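Local coordinates for thioredoxin family protein (Pseudomonas aeruginosa, PDB 1Z6N) that is of unknown function but belongs to the thioredoxin family, carries a CxxC pattern that may be redox-active, and binds a magnesium ion in the crystal, at residues E12-A15 with A16-H20; Q140-A143 with A144-G148. All coordinates share one frame; numbering follows the deposited sequence.

Interaction 1. Residues E12-A15 with A16-H20. With MG (magnesium ion), chain B.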
ATOM      1  N   GLU A  12       8.384   4.460  -8.771  1.00  7.84           N
ATOM      2  CA  GLU A  12       7.567   4.243  -9.965  1.00  7.96           C
ATOM      3  C   GLU A  12       6.070   4.298  -9.664  1.00  7.12           C
ATOM      4  O   GLU A  12       5.644   3.972  -8.552  1.00  7.40           O
ATOM      5  CB  GLU A  12       7.953   2.921 -10.617  1.00  9.67           C
ATOM      6  CG  GLU A  12       9.434   2.933 -11.033  1.00 12.33           C
ATOM      7  CD  GLU A  12       9.830   1.871 -12.049  1.00 18.52           C
ATOM      8  OE1 GLU A  12      10.572   0.933 -11.653  1.00 21.45           O
ATOM      9  OE2 GLU A  12       9.447   1.988 -13.241  1.00 13.06           O
ATOM     10  N   ASP A  13       5.273   4.726 -10.645  1.00  6.61           N
ATOM     11  CA  ASP A  13       3.831   4.643 -10.466  1.00  6.36           C
ATOM     12  C   ASP A  13       3.384   3.175 -10.529  1.00  6.42           C
ATOM     13  O   ASP A  13       4.141   2.299 -10.950  1.00  6.61           O
ATOM     14  CB  ASP A  13       3.053   5.570 -11.420  1.00  6.38           C
ATOM     15  CG  ASP A  13       3.301   5.245 -12.883  1.00  8.44           C
ATOM     16  OD1 ASP A  13       3.183   4.060 -13.271  1.00  7.43           O
ATOM     17  OD2 ASP A  13       3.594   6.185 -13.669  1.00  7.60           O
ATOM     18  N   PHE A  14       2.158   2.904 -10.079  1.00  6.13           N
ATOM     19  CA  PHE A  14       1.695   1.525  -9.989  1.00  6.57           C
ATOM     20  C   PHE A  14       1.697   0.815 -11.328  1.00  6.32           C
ATOM     21  O   PHE A  14       2.115  -0.353 -11.433  1.00  6.67           O
ATOM     22  CB  PHE A  14       0.318   1.457  -9.342  1.00  7.07           C
ATOM     23  CG  PHE A  14      -0.154   0.059  -9.076  1.00  7.99           C
ATOM     24  CD1 PHE A  14       0.443  -0.703  -8.059  1.00  8.80           C
ATOM     25  CD2 PHE A  14      -1.179  -0.504  -9.828  1.00  8.84           C
ATOM     26  CE1 PHE A  14      -0.002  -2.016  -7.804  1.00  9.93           C
ATOM     27  CE2 PHE A  14      -1.634  -1.812  -9.570  1.00  9.47           C
ATOM     28  CZ  PHE A  14      -1.036  -2.554  -8.558  1.00  9.28           C
ATOM     29  N   ALA A  15       1.253   1.513 -12.368  1.00  5.83           N
ATOM     30  CA  ALA A  15       1.202   0.900 -13.693  1.00  6.55           C
ATOM     31  C   ALA A  15       2.601   0.466 -14.165  1.00  6.98           C
ATOM     32  O   ALA A  15       2.761  -0.607 -14.755  1.00  7.70           O
ATOM     33  CB  ALA A  15       0.568   1.859 -14.666  1.00  6.78           C
ATOM     34  N   ALA A  16       3.604   1.304 -13.930  1.00  6.52           N
ATOM     35  CA  ALA A  16       4.959   0.976 -14.346  1.00  6.35           C
ATOM     36  C   ALA A  16       5.488  -0.182 -13.483  1.00  7.18           C
ATOM     37  O   ALA A  16       6.122  -1.111 -13.997  1.00  8.79           O
ATOM     38  CB  ALA A  16       5.856   2.193 -14.193  1.00  6.88           C
ATOM     39  N   PHE A  17       5.248  -0.116 -12.174  1.00  7.47           N
ATOM     40  CA  PHE A  17       5.640  -1.204 -11.266  1.00  7.72           C
ATOM     41  C   PHE A  17       5.066  -2.545 -11.741  1.00  7.64           C
ATOM     42  O   PHE A  17       5.808  -3.530 -11.889  1.00  7.76           O
ATOM     43  CB  PHE A  17       5.116  -0.832  -9.875  1.00  8.17           C
ATOM     44  CG  PHE A  17       5.230  -1.920  -8.849  1.00  7.55           C
ATOM     45  CD1 PHE A  17       6.449  -2.212  -8.262  1.00  8.38           C
ATOM     46  CD2 PHE A  17       4.093  -2.609  -8.442  1.00  9.96           C
ATOM     47  CE1 PHE A  17       6.531  -3.214  -7.257  1.00  9.91           C
ATOM     48  CE2 PHE A  17       4.177  -3.593  -7.460  1.00 10.07           C
ATOM     49  CZ  PHE A  17       5.402  -3.880  -6.868  1.00  9.04           C
ATOM     50  N   VAL A  18       3.760  -2.586 -12.017  1.00  6.63           N
ATOM     51  CA  VAL A  18       3.159  -3.834 -12.503  1.00  7.42           C
ATOM     52  C   VAL A  18       3.798  -4.267 -13.818  1.00  8.07           C
ATOM     53  O   VAL A  18       4.023  -5.464 -14.040  1.00  9.36           O
ATOM     54  CB  VAL A  18       1.651  -3.683 -12.651  1.00  7.67           C
ATOM     55  CG1 VAL A  18       1.031  -4.894 -13.353  1.00  8.68           C
ATOM     56  CG2 VAL A  18       1.035  -3.472 -11.251  1.00  7.32           C
ATOM     57  N   GLY A  19       4.095  -3.290 -14.666  1.00  7.82           N
ATOM     58  CA  GLY A  19       4.645  -3.571 -15.992  1.00  8.22           C
ATOM     59  C   GLY A  19       6.015  -4.225 -16.008  1.00  8.62           C
ATOM     60  O   GLY A  19       6.414  -4.762 -17.053  1.00  9.19           O
ATOM     61  N   HIS A  20       6.727  -4.199 -14.882  1.00  8.48           N
ATOM     62  CA  HIS A  20       8.033  -4.884 -14.789  1.00  8.69           C
ATOM     63  C   HIS A  20       7.892  -6.294 -14.226  1.00  8.18           C
ATOM     64  O   HIS A  20       8.903  -7.002 -14.082  1.00  8.99           O
ATOM     65  CB  HIS A  20       9.038  -4.141 -13.906  1.00  9.82           C
ATOM     66  CG  HIS A  20       9.346  -2.754 -14.363  1.00 10.45           C
ATOM     67  ND1 HIS A  20       9.908  -2.482 -15.587  1.00 10.01           N
ATOM     68  CD2 HIS A  20       9.196  -1.558 -13.742  1.00 12.50           C
ATOM     69  CE1 HIS A  20      10.068  -1.174 -15.716  1.00 11.38           C
ATOM     70  NE2 HIS A  20       9.628  -0.592 -14.617  1.00 12.33           N
TER
HETATM   71 MG    MG B 301       3.664   6.418 -15.719  1.00  6.28          MG
HETATM   72  O   HOH W   1       3.434   4.375 -15.954  1.00  5.28           O
HETATM   73  O   HOH W   2       3.667   6.650 -17.756  1.00  5.18           O
HETATM   74  O   HOH W   3       5.597   6.309 -15.547  1.00  8.66           O
HETATM   75  O   HOH W   4       3.675   8.505 -15.444  1.00  6.81           O
HETATM   76  O   HOH W   5       1.504   6.632 -15.673  1.00  6.40           O
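Val-18 lays its CG2 methyl over one face of the Phe-14 ring, 3.7 Å from the ring centroid and 19° off the normal, a CH-pi contact made one helical turn on. Phe-17 meets the same ring obliquely, its CD2 4.1 Å from Phe-14 CD1. At the edge of the His-20 imidazole sits the carboxylate of Glu-12: His-20 NE2 donates to Glu-12 OE2 over 2.9 Å, in the ring plane and on the syn side of the carboxylate, whose own plane is turned 52° from the ring. The two side chains come from opposite directions to meet.

Asp-13 is the N-cap of helix 14-19. With CG between the backbone N and the carbonyl carbon (chi1 61°), its OD1 accepts from Ala-16 N, three residues on, at 2.9 Å, and the same atom accepts a hydrogen bond from a water bound to the magnesium. Asp-13 OD2 binds the magnesium directly at 2.1 Å; five waters complete an octahedral shell, so this is the one protein ligand. Cap and metal share the carboxylate between its two oxygens, which should fix its rotation.

Farther along, Phe-17 N donates to Asp-13 O and Val-18 N to Phe-14 O, both nearly straight. Phe-14 and Phe-17 are buried against Leu-73 of helix 67-82 and Ile-90 of strand 86-91, while Val-18 and Phe-14 touch Val-29 of helix 23-39.

Interaction 2. Residues Q140-A143 with A144-G148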
ATOM      1  N   GLN A 140      -4.388 -18.905  10.748  1.00 19.49           N
ATOM      2  CA  GLN A 140      -5.671 -19.346  10.190  1.00 19.71           C
ATOM      3  C   GLN A 140      -6.356 -18.317   9.290  1.00 19.38           C
ATOM      4  O   GLN A 140      -7.281 -18.662   8.559  1.00 19.66           O
ATOM      5  CB  GLN A 140      -6.630 -19.756  11.302  1.00 20.03           C
ATOM      6  CG  GLN A 140      -6.138 -20.897  12.167  1.00 22.00           C
ATOM      7  CD  GLN A 140      -7.273 -21.613  12.858  1.00 24.18           C
ATOM      8  OE1 GLN A 140      -7.532 -21.392  14.044  1.00 25.66           O
ATOM      9  NE2 GLN A 140      -7.970 -22.469  12.118  1.00 25.24           N
ATOM     10  N   ALA A 141      -5.917 -17.062   9.363  1.00 18.53           N
ATOM     11  CA  ALA A 141      -6.488 -15.995   8.542  1.00 18.03           C
ATOM     12  C   ALA A 141      -5.701 -15.817   7.250  1.00 17.87           C
ATOM     13  O   ALA A 141      -6.189 -15.178   6.310  1.00 16.54           O
ATOM     14  CB  ALA A 141      -6.527 -14.686   9.319  1.00 18.21           C
ATOM     15  N   LEU A 142      -4.489 -16.381   7.215  1.00 18.17           N
ATOM     16  CA  LEU A 142      -3.595 -16.245   6.057  1.00 18.79           C
ATOM     17  C   LEU A 142      -4.221 -16.754   4.779  1.00 18.01           C
ATOM     18  O   LEU A 142      -4.131 -16.098   3.746  1.00 18.34           O
ATOM     19  CB  LEU A 142      -2.247 -16.939   6.290  1.00 19.11           C
ATOM     20  CG  LEU A 142      -1.117 -16.134   6.942  1.00 20.14           C
ATOM     21  CD1 LEU A 142       0.156 -16.973   7.052  1.00 19.39           C
ATOM     22  CD2 LEU A 142      -0.850 -14.839   6.184  1.00 19.34           C
ATOM     23  N   ALA A 143      -4.865 -17.919   4.860  1.00 17.52           N
ATOM     24  CA  ALA A 143      -5.536 -18.510   3.717  1.00 16.69           C
ATOM     25  C   ALA A 143      -6.493 -17.523   3.057  1.00 15.64           C
ATOM     26  O   ALA A 143      -6.388 -17.270   1.864  1.00 15.67           O
ATOM     27  CB  ALA A 143      -6.261 -19.805   4.114  1.00 17.38           C
ATOM     28  N   ALA A 144      -7.407 -16.958   3.850  1.00 13.93           N
ATOM     29  CA  ALA A 144      -8.392 -15.996   3.346  1.00 13.03           C
ATOM     30  C   ALA A 144      -7.720 -14.724   2.839  1.00 12.36           C
ATOM     31  O   ALA A 144      -8.109 -14.162   1.813  1.00 12.45           O
ATOM     32  CB  ALA A 144      -9.385 -15.651   4.430  1.00 12.11           C
ATOM     33  N   TYR A 145      -6.706 -14.273   3.568  1.00 11.90           N
ATOM     34  CA  TYR A 145      -5.896 -13.148   3.123  1.00 11.54           C
ATOM     35  C   TYR A 145      -5.213 -13.385   1.759  1.00 12.24           C
ATOM     36  O   TYR A 145      -5.322 -12.542   0.861  1.00 11.72           O
ATOM     37  CB  TYR A 145      -4.873 -12.789   4.198  1.00 10.56           C
ATOM     38  CG  TYR A 145      -3.734 -11.943   3.699  1.00  9.55           C
ATOM     39  CD1 TYR A 145      -3.928 -10.598   3.385  1.00  9.10           C
ATOM     40  CD2 TYR A 145      -2.464 -12.489   3.548  1.00  7.70           C
ATOM     41  CE1 TYR A 145      -2.870  -9.814   2.925  1.00  8.02           C
ATOM     42  CE2 TYR A 145      -1.401 -11.711   3.089  1.00  8.70           C
ATOM     43  CZ  TYR A 145      -1.620 -10.377   2.780  1.00  9.68           C
ATOM     44  OH  TYR A 145      -0.572  -9.593   2.336  1.00  9.79           O
ATOM     45  N   LYS A 146      -4.522 -14.524   1.614  1.00 13.38           N
ATOM     46  CA  LYS A 146      -3.793 -14.852   0.367  1.00 15.22           C
ATOM     47  C   LYS A 146      -4.771 -15.024  -0.794  1.00 15.03           C
ATOM     48  O   LYS A 146      -4.404 -14.887  -1.969  1.00 16.00           O
ATOM     49  CB  LYS A 146      -2.942 -16.116   0.527  1.00 15.25           C
ATOM     50  CG  LYS A 146      -1.668 -15.954   1.346  1.00 17.29           C
ATOM     51  CD  LYS A 146      -0.996 -17.311   1.587  1.00 17.98           C
ATOM     52  CE  LYS A 146       0.141 -17.226   2.599  1.00 22.55           C
ATOM     53  NZ  LYS A 146       0.578 -18.603   2.986  1.00 24.56           N
ATOM     54  N   ALA A 147      -6.021 -15.322  -0.450  1.00 15.47           N
ATOM     55  CA  ALA A 147      -7.117 -15.386  -1.404  1.00 15.67           C
ATOM     56  C   ALA A 147      -7.789 -14.035  -1.690  1.00 15.37           C
ATOM     57  O   ALA A 147      -8.725 -13.965  -2.486  1.00 15.98           O
ATOM     58  CB  ALA A 147      -8.152 -16.416  -0.949  1.00 15.80           C
ATOM     59  N   GLY A 148      -7.344 -12.963  -1.030  1.00 14.61           N
ATOM     60  CA  GLY A 148      -7.930 -11.643  -1.272  1.00 13.55           C
ATOM     61  C   GLY A 148      -9.110 -11.200  -0.410  1.00 13.13           C
ATOM     62  O   GLY A 148      -9.760 -10.190  -0.699  1.00 12.51           O
TER
HETATM   63  O   HOH W   6      -8.135 -18.116   6.307  1.00 38.36           O
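Leu-142 and Tyr-145 lie side by side and point the same way, with CD2 of Leu-142 3.9 Å from CD2 of Tyr-145, on the flank of helix 139-146. Three backbone bonds join the two segments. Tyr-145 N donates to Ala-141 O at 2.9 Å, and Lys-146 N to Leu-142 O at 2.7 Å, both nearly straight. The third bond, Ala-147 N to Ala-143 O, is 3.0 Å long and its N-H...O angle bends to 138° as the helix runs out.

One residue earlier in the ladder, a water takes the place of the direct bond. It donates to Gln-140 O at 2.5 Å and accepts from Ala-144 N at 2.8 Å, so both groups are satisfied although they do not meet.

The tyrosine hydroxyl has its partners elsewhere: CG stands anti to the backbone N (chi1 162°), and the ring carries OH away from Leu-142 to hydrogen bonds with Asp-68 OD1 and Asn-72 ND2, while Arg-130, Pro-131 and Tyr-150 pack against the side chain. Lys-146, extended beyond CG, runs its aliphatic part past Leu-142 O, with CB and CG both near that oxygen.

At the C-terminal end Gly-148 N donates to Tyr-145 O at 2.8 Å, and Ala-147 O accepts from Lys-35 NZ. Gly-148 turns to a positive phi of 91°, a backbone conformation readily open to glycine; with the bonds back into the last turn this is a Schellman motif, the C-cap that ends helix 139-146.

How the interactions relate
From the N terminus the chain reaches interaction 1 after helix 4-10, where residues 12-20 start and form the short helix 14-19 beside the sheet; Glu-12 bonds through its backbone to Ile-90 of the outer strand 86-91. The four strands and the helices around them follow before interaction 2, at residues 140-148, ends another short helix shortly before the last one, 151-164. Each contact is a local turn, and the two run in series without nesting or crossing. The centres of interactions 1 and 2 lie about 25 Å apart, and they do not touch. Both nevertheless reach helix 67-82: interaction 1 through Leu-73, interaction 2 through Asp-68 and Asn-72, near the CxxC pattern at its start.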